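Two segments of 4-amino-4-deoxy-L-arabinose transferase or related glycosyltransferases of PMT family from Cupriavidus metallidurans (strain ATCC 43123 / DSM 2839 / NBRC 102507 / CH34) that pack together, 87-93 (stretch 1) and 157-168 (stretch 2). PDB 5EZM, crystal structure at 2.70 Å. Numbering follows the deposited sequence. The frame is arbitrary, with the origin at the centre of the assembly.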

ATOM      1  N   GLU A  87      13.604  -9.382  -3.495  1.00 67.99           N
ATOM      2  CA  GLU A  87      12.242  -9.887  -3.382  1.00 69.46           C
ATOM      3  C   GLU A  87      11.218  -9.010  -4.100  1.00 68.80           C
ATOM      4  O   GLU A  87      10.071  -9.442  -4.260  1.00 69.57           O
ATOM      5  CB  GLU A  87      11.845 -10.058  -1.899  1.00 68.03           C
ATOM      6  CG  GLU A  87      12.913 -10.735  -1.011  1.00 71.62           C
ATOM      7  CD  GLU A  87      12.513 -12.110  -0.429  1.00 75.22           C
ATOM      8  OE1 GLU A  87      11.391 -12.603  -0.667  1.00 76.83           O
ATOM      9  OE2 GLU A  87      13.341 -12.715   0.288  1.00 76.23           O
ATOM     10  N   LYS A  88      11.594  -7.813  -4.552  1.00 68.13           N
ATOM     11  CA  LYS A  88      10.671  -6.888  -5.205  1.00 67.84           C
ATOM     12  C   LYS A  88      11.372  -6.118  -6.315  1.00 67.20           C
ATOM     13  O   LYS A  88      12.586  -5.885  -6.246  1.00 65.53           O
ATOM     14  CB  LYS A  88      10.070  -5.872  -4.215  1.00 66.51           C
ATOM     15  CG  LYS A  88       9.331  -6.469  -3.031  1.00 66.53           C
ATOM     16  CD  LYS A  88       8.044  -7.158  -3.444  1.00 66.10           C
ATOM     17  CE  LYS A  88       7.420  -7.859  -2.247  1.00 67.93           C
ATOM     18  NZ  LYS A  88       6.174  -8.591  -2.591  1.00 71.37           N
ATOM     19  N   PRO A  89      10.634  -5.710  -7.345  1.00 68.68           N
ATOM     20  CA  PRO A  89      11.192  -4.826  -8.387  1.00 67.98           C
ATOM     21  C   PRO A  89      11.239  -3.385  -7.904  1.00 66.20           C
ATOM     22  O   PRO A  89      10.631  -3.056  -6.874  1.00 65.36           O
ATOM     23  CB  PRO A  89      10.208  -5.000  -9.559  1.00 67.20           C
ATOM     24  CG  PRO A  89       9.398  -6.209  -9.227  1.00 68.06           C
ATOM     25  CD  PRO A  89       9.324  -6.250  -7.738  1.00 68.64           C
ATOM     26  N   PRO A  90      11.930  -2.491  -8.615  1.00 64.21           N
ATOM     27  CA  PRO A  90      12.355  -1.215  -8.011  1.00 62.72           C
ATOM     28  C   PRO A  90      11.525   0.033  -8.297  1.00 61.32           C
ATOM     29  O   PRO A  90      11.900   1.095  -7.789  1.00 62.24           O
ATOM     30  CB  PRO A  90      13.750  -1.046  -8.619  1.00 63.18           C
ATOM     31  CG  PRO A  90      13.571  -1.549 -10.007  1.00 64.59           C
ATOM     32  CD  PRO A  90      12.590  -2.703  -9.918  1.00 64.25           C
ATOM     33  N   PHE A  91      10.438  -0.030  -9.072  1.00 58.92           N
ATOM     34  CA  PHE A  91       9.783   1.207  -9.501  1.00 56.08           C
ATOM     35  C   PHE A  91       9.286   2.025  -8.312  1.00 54.64           C
ATOM     36  O   PHE A  91       9.472   3.248  -8.262  1.00 55.27           O
ATOM     37  CB  PHE A  91       8.632   0.908 -10.459  1.00 55.91           C
ATOM     38  CG  PHE A  91       7.837   2.128 -10.838  1.00 55.02           C
ATOM     39  CD1 PHE A  91       8.387   3.102 -11.658  1.00 55.62           C
ATOM     40  CD2 PHE A  91       6.547   2.308 -10.368  1.00 52.08           C
ATOM     41  CE1 PHE A  91       7.663   4.232 -12.006  1.00 53.38           C
ATOM     42  CE2 PHE A  91       5.821   3.436 -10.714  1.00 51.74           C
ATOM     43  CZ  PHE A  91       6.380   4.397 -11.535  1.00 51.39           C
ATOM     44  N   HIS A  92       8.643   1.367  -7.345  1.00 54.00           N
ATOM     45  CA  HIS A  92       8.218   2.063  -6.134  1.00 53.73           C
ATOM     46  C   HIS A  92       9.390   2.785  -5.484  1.00 53.88           C
ATOM     47  O   HIS A  92       9.267   3.943  -5.059  1.00 51.28           O
ATOM     48  CB  HIS A  92       7.583   1.067  -5.160  1.00 53.16           C
ATOM     49  CG  HIS A  92       7.134   1.677  -3.868  1.00 55.31           C
ATOM     50  ND1 HIS A  92       5.813   1.975  -3.607  1.00 56.46           N
ATOM     51  CD2 HIS A  92       7.826   2.036  -2.761  1.00 55.55           C
ATOM     52  CE1 HIS A  92       5.712   2.495  -2.396  1.00 55.81           C
ATOM     53  NE2 HIS A  92       6.920   2.544  -1.861  1.00 55.13           N
ATOM     54  N   MET A  93      10.549   2.124  -5.425  1.00 56.15           N
ATOM     55  CA  MET A  93      11.723   2.752  -4.833  1.00 59.05           C
ATOM     56  C   MET A  93      12.223   3.909  -5.687  1.00 57.51           C
ATOM     57  O   MET A  93      12.636   4.940  -5.151  1.00 54.03           O
ATOM     58  CB  MET A  93      12.825   1.714  -4.619  1.00 63.00           C
ATOM     59  CG  MET A  93      12.605   0.855  -3.381  1.00 65.72           C
ATOM     60  SD  MET A  93      11.235  -0.312  -3.542  1.00 68.19           S
ATOM     61  CE  MET A  93      12.043  -1.661  -4.399  1.00 67.76           C
ATOM     62  N   PHE A 157      -0.791   4.380   2.992  1.00 56.22           N
ATOM     63  CA  PHE A 157       0.015   3.410   3.725  1.00 54.70           C
ATOM     64  C   PHE A 157       1.121   2.914   2.809  1.00 56.63           C
ATOM     65  O   PHE A 157       0.842   2.295   1.778  1.00 58.22           O
ATOM     66  CB  PHE A 157      -0.849   2.248   4.219  1.00 53.79           C
ATOM     67  CG  PHE A 157      -0.140   1.328   5.163  1.00 52.29           C
ATOM     68  CD1 PHE A 157      -0.038   1.644   6.507  1.00 50.72           C
ATOM     69  CD2 PHE A 157       0.422   0.145   4.709  1.00 50.82           C
ATOM     70  CE1 PHE A 157       0.617   0.801   7.382  1.00 49.74           C
ATOM     71  CE2 PHE A 157       1.074  -0.705   5.580  1.00 50.09           C
ATOM     72  CZ  PHE A 157       1.172  -0.375   6.919  1.00 50.21           C
ATOM     73  N   ASN A 158       2.371   3.179   3.187  1.00 57.68           N
ATOM     74  CA  ASN A 158       3.502   2.940   2.296  1.00 58.65           C
ATOM     75  C   ASN A 158       3.734   1.454   2.049  1.00 58.06           C
ATOM     76  O   ASN A 158       4.467   0.796   2.794  1.00 53.42           O
ATOM     77  CB  ASN A 158       4.773   3.585   2.857  1.00 56.03           C
ATOM     78  CG  ASN A 158       5.945   3.480   1.904  1.00 54.87           C
ATOM     79  OD1 ASN A 158       5.767   3.290   0.701  1.00 52.93           O
ATOM     80  ND2 ASN A 158       7.153   3.606   2.438  1.00 58.09           N
ATOM     81  N   THR A 159       3.121   0.930   0.991  1.00 62.82           N
ATOM     82  CA  THR A 159       3.312  -0.451   0.575  1.00 66.19           C
ATOM     83  C   THR A 159       3.241  -0.501  -0.944  1.00 66.97           C
ATOM     84  O   THR A 159       2.686   0.394  -1.583  1.00 68.85           O
ATOM     85  CB  THR A 159       2.266  -1.384   1.200  1.00 69.17           C
ATOM     86  OG1 THR A 159       2.593  -2.743   0.895  1.00 74.59           O
ATOM     87  CG2 THR A 159       0.881  -1.073   0.654  1.00 67.47           C
ATOM     88  N   LEU A 160       3.815  -1.558  -1.521  1.00 68.90           N
ATOM     89  CA  LEU A 160       3.850  -1.671  -2.978  1.00 69.95           C
ATOM     90  C   LEU A 160       2.477  -1.933  -3.580  1.00 69.67           C
ATOM     91  O   LEU A 160       2.273  -1.660  -4.769  1.00 71.38           O
ATOM     92  CB  LEU A 160       4.812  -2.782  -3.399  1.00 70.74           C
ATOM     93  CG  LEU A 160       6.242  -2.364  -3.741  1.00 69.90           C
ATOM     94  CD1 LEU A 160       6.838  -1.521  -2.632  1.00 69.24           C
ATOM     95  CD2 LEU A 160       7.095  -3.589  -3.997  1.00 71.78           C
ATOM     96  N   ASP A 161       1.533  -2.435  -2.783  1.00 70.06           N
ATOM     97  CA  ASP A 161       0.247  -2.860  -3.324  1.00 74.15           C
ATOM     98  C   ASP A 161      -0.548  -1.695  -3.905  1.00 73.11           C
ATOM     99  O   ASP A 161      -1.268  -1.874  -4.894  1.00 75.77           O
ATOM    100  CB  ASP A 161      -0.557  -3.575  -2.238  1.00 77.93           C
ATOM    101  CG  ASP A 161       0.151  -4.813  -1.715  1.00 80.84           C
ATOM    102  OD1 ASP A 161       0.687  -5.583  -2.542  1.00 81.86           O
ATOM    103  OD2 ASP A 161       0.182  -5.009  -0.481  1.00 80.94           O
ATOM    104  N   MET A 162      -0.432  -0.501  -3.321  1.00 70.20           N
ATOM    105  CA  MET A 162      -1.169   0.637  -3.858  1.00 70.83           C
ATOM    106  C   MET A 162      -0.503   1.196  -5.113  1.00 68.52           C
ATOM    107  O   MET A 162      -1.194   1.645  -6.034  1.00 70.43           O
ATOM    108  CB  MET A 162      -1.320   1.724  -2.792  1.00 74.95           C
ATOM    109  CG  MET A 162      -1.900   3.043  -3.308  1.00 79.60           C
ATOM    110  SD  MET A 162      -3.438   2.898  -4.262  1.00 83.01           S
ATOM    111  CE  MET A 162      -4.504   2.103  -3.069  1.00 84.22           C
ATOM    112  N   THR A 163       0.830   1.178  -5.173  1.00 64.74           N
ATOM    113  CA  THR A 163       1.510   1.564  -6.406  1.00 62.19           C
ATOM    114  C   THR A 163       1.106   0.643  -7.552  1.00 62.97           C
ATOM    115  O   THR A 163       0.702   1.102  -8.633  1.00 67.96           O
ATOM    116  CB  THR A 163       3.027   1.535  -6.204  1.00 59.40           C
ATOM    117  OG1 THR A 163       3.355   2.062  -4.913  1.00 58.33           O
ATOM    118  CG2 THR A 163       3.720   2.366  -7.266  1.00 57.73           C
ATOM    119  N   LEU A 164       1.191  -0.672  -7.318  1.00 57.88           N
ATOM    120  CA  LEU A 164       0.735  -1.631  -8.316  1.00 57.80           C
ATOM    121  C   LEU A 164      -0.739  -1.432  -8.646  1.00 59.94           C
ATOM    122  O   LEU A 164      -1.148  -1.615  -9.799  1.00 60.85           O
ATOM    123  CB  LEU A 164       0.985  -3.055  -7.825  1.00 56.30           C
ATOM    124  CG  LEU A 164       0.594  -4.163  -8.801  1.00 57.15           C
ATOM    125  CD1 LEU A 164       1.431  -4.068 -10.064  1.00 59.29           C
ATOM    126  CD2 LEU A 164       0.742  -5.531  -8.155  1.00 56.96           C
ATOM    127  N   ALA A 165      -1.547  -1.042  -7.657  1.00 58.87           N
ATOM    128  CA  ALA A 165      -2.968  -0.835  -7.905  1.00 58.68           C
ATOM    129  C   ALA A 165      -3.203   0.373  -8.803  1.00 60.38           C
ATOM    130  O   ALA A 165      -4.118   0.366  -9.636  1.00 61.27           O
ATOM    131  CB  ALA A 165      -3.715  -0.673  -6.583  1.00 55.53           C
ATOM    132  N   GLY A 166      -2.391   1.419  -8.649  1.00 59.74           N
ATOM    133  CA  GLY A 166      -2.559   2.596  -9.482  1.00 59.52           C
ATOM    134  C   GLY A 166      -2.100   2.365 -10.906  1.00 62.92           C
ATOM    135  O   GLY A 166      -2.781   2.760 -11.861  1.00 65.24           O
ATOM    136  N   VAL A 167      -0.947   1.711 -11.077  1.00 64.60           N
ATOM    137  CA  VAL A 167      -0.475   1.466 -12.437  1.00 69.20           C
ATOM    138  C   VAL A 167      -1.372   0.453 -13.146  1.00 70.62           C
ATOM    139  O   VAL A 167      -1.648   0.583 -14.346  1.00 73.13           O
ATOM    140  CB  VAL A 167       1.002   1.029 -12.427  1.00 71.25           C
ATOM    141  CG1 VAL A 167       1.873   2.168 -11.933  1.00 70.09           C
ATOM    142  CG2 VAL A 167       1.196  -0.190 -11.557  1.00 73.66           C
ATOM    143  N   MET A 168      -1.864  -0.554 -12.418  1.00 69.20           N
ATOM    144  CA  MET A 168      -2.790  -1.498 -13.034  1.00 68.62           C
ATOM    145  C   MET A 168      -4.137  -0.846 -13.317  1.00 66.86           C
ATOM    146  O   MET A 168      -4.804  -1.201 -14.298  1.00 69.22           O
ATOM    147  CB  MET A 168      -2.955  -2.736 -12.155  1.00 69.50           C
ATOM    148  CG  MET A 168      -1.741  -3.656 -12.171  1.00 71.65           C
ATOM    149  SD  MET A 168      -2.058  -5.274 -11.437  1.00 76.23           S
ATOM    150  CE  MET A 168      -3.279  -5.927 -12.576  1.00 80.21           C
TER
HETATM  151  O   HOH W   1       8.595   4.320   0.111  1.00 44.21           O

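How do the two backbones come together? Stretch 1 is extended at K88 and P89, bends at P90, and is helical from F91, while stretch 2 passes from a loop into a helix that carries on to M168 and beyond. Inside that second helix the backbone is bonded to itself, as in L164 N to L160 O and V167 N to T163 O. Both hydrogen bonds across the stretches join side chains. The backbones come nearest at H92 and L160, whose CA atoms lie 6.6 Å apart. Touching residues are at least 66 positions apart in sequence, so this is a tertiary contact, and it buries 371 Å² over both sides.

What holds H92 in place? Its CA-to-CB bond points toward stretch 2, and with chi1 in the t well the imidazole reaches across to present both ring nitrogens to polar partners. H92 ND1 lies 2.8 Å from T163 OG1 in a hydrogen bond near the ring plane, where the nitrogen's lone pair or its N-H must point; either atom could be the donor. H92 NE2 donates to N158 OD1 over 2.9 Å, a weak bond because the angle at the hydrogen is only 128°. Water 1 adds a link on this side, lying 3.1 Å from H92 NE2 and accepting a hydrogen bond from N158 ND2 at 2.8 Å.

What covers the flat of the imidazole? L160 places its methyl CD1 over one face, 3.7 Å from the centroid of the H92 ring and 21° off the ring normal, a CH-pi contact. The closest atoms of the pair, L160 CD1 and H92 CG, are 3.4 Å apart. The ring thus uses its edge for hydrogen bonds and its face for an apolar neighbour. H92 also has the largest covered area in the contact, 104 Å².

Which side chains extend the packing beyond the histidine? The other methyl of L160 meets the aliphatic part of K88: L160 CD2 lies 3.7 Å from K88 CD, a contact made by the lysine's methylenes rather than its charged end. Further along the helix of stretch 2, T163 and V167 meet the ring of F91, whose end comes nearer although its CA-to-CB bond points sideways. F91 CE2 is 4.2 Å from T163 CG2 and 4.3 Å from V167 CG1, loose apolar contacts with residues one helical turn apart. T163 therefore serves two neighbours, its hydroxyl bonded to H92 and its methyl against F91.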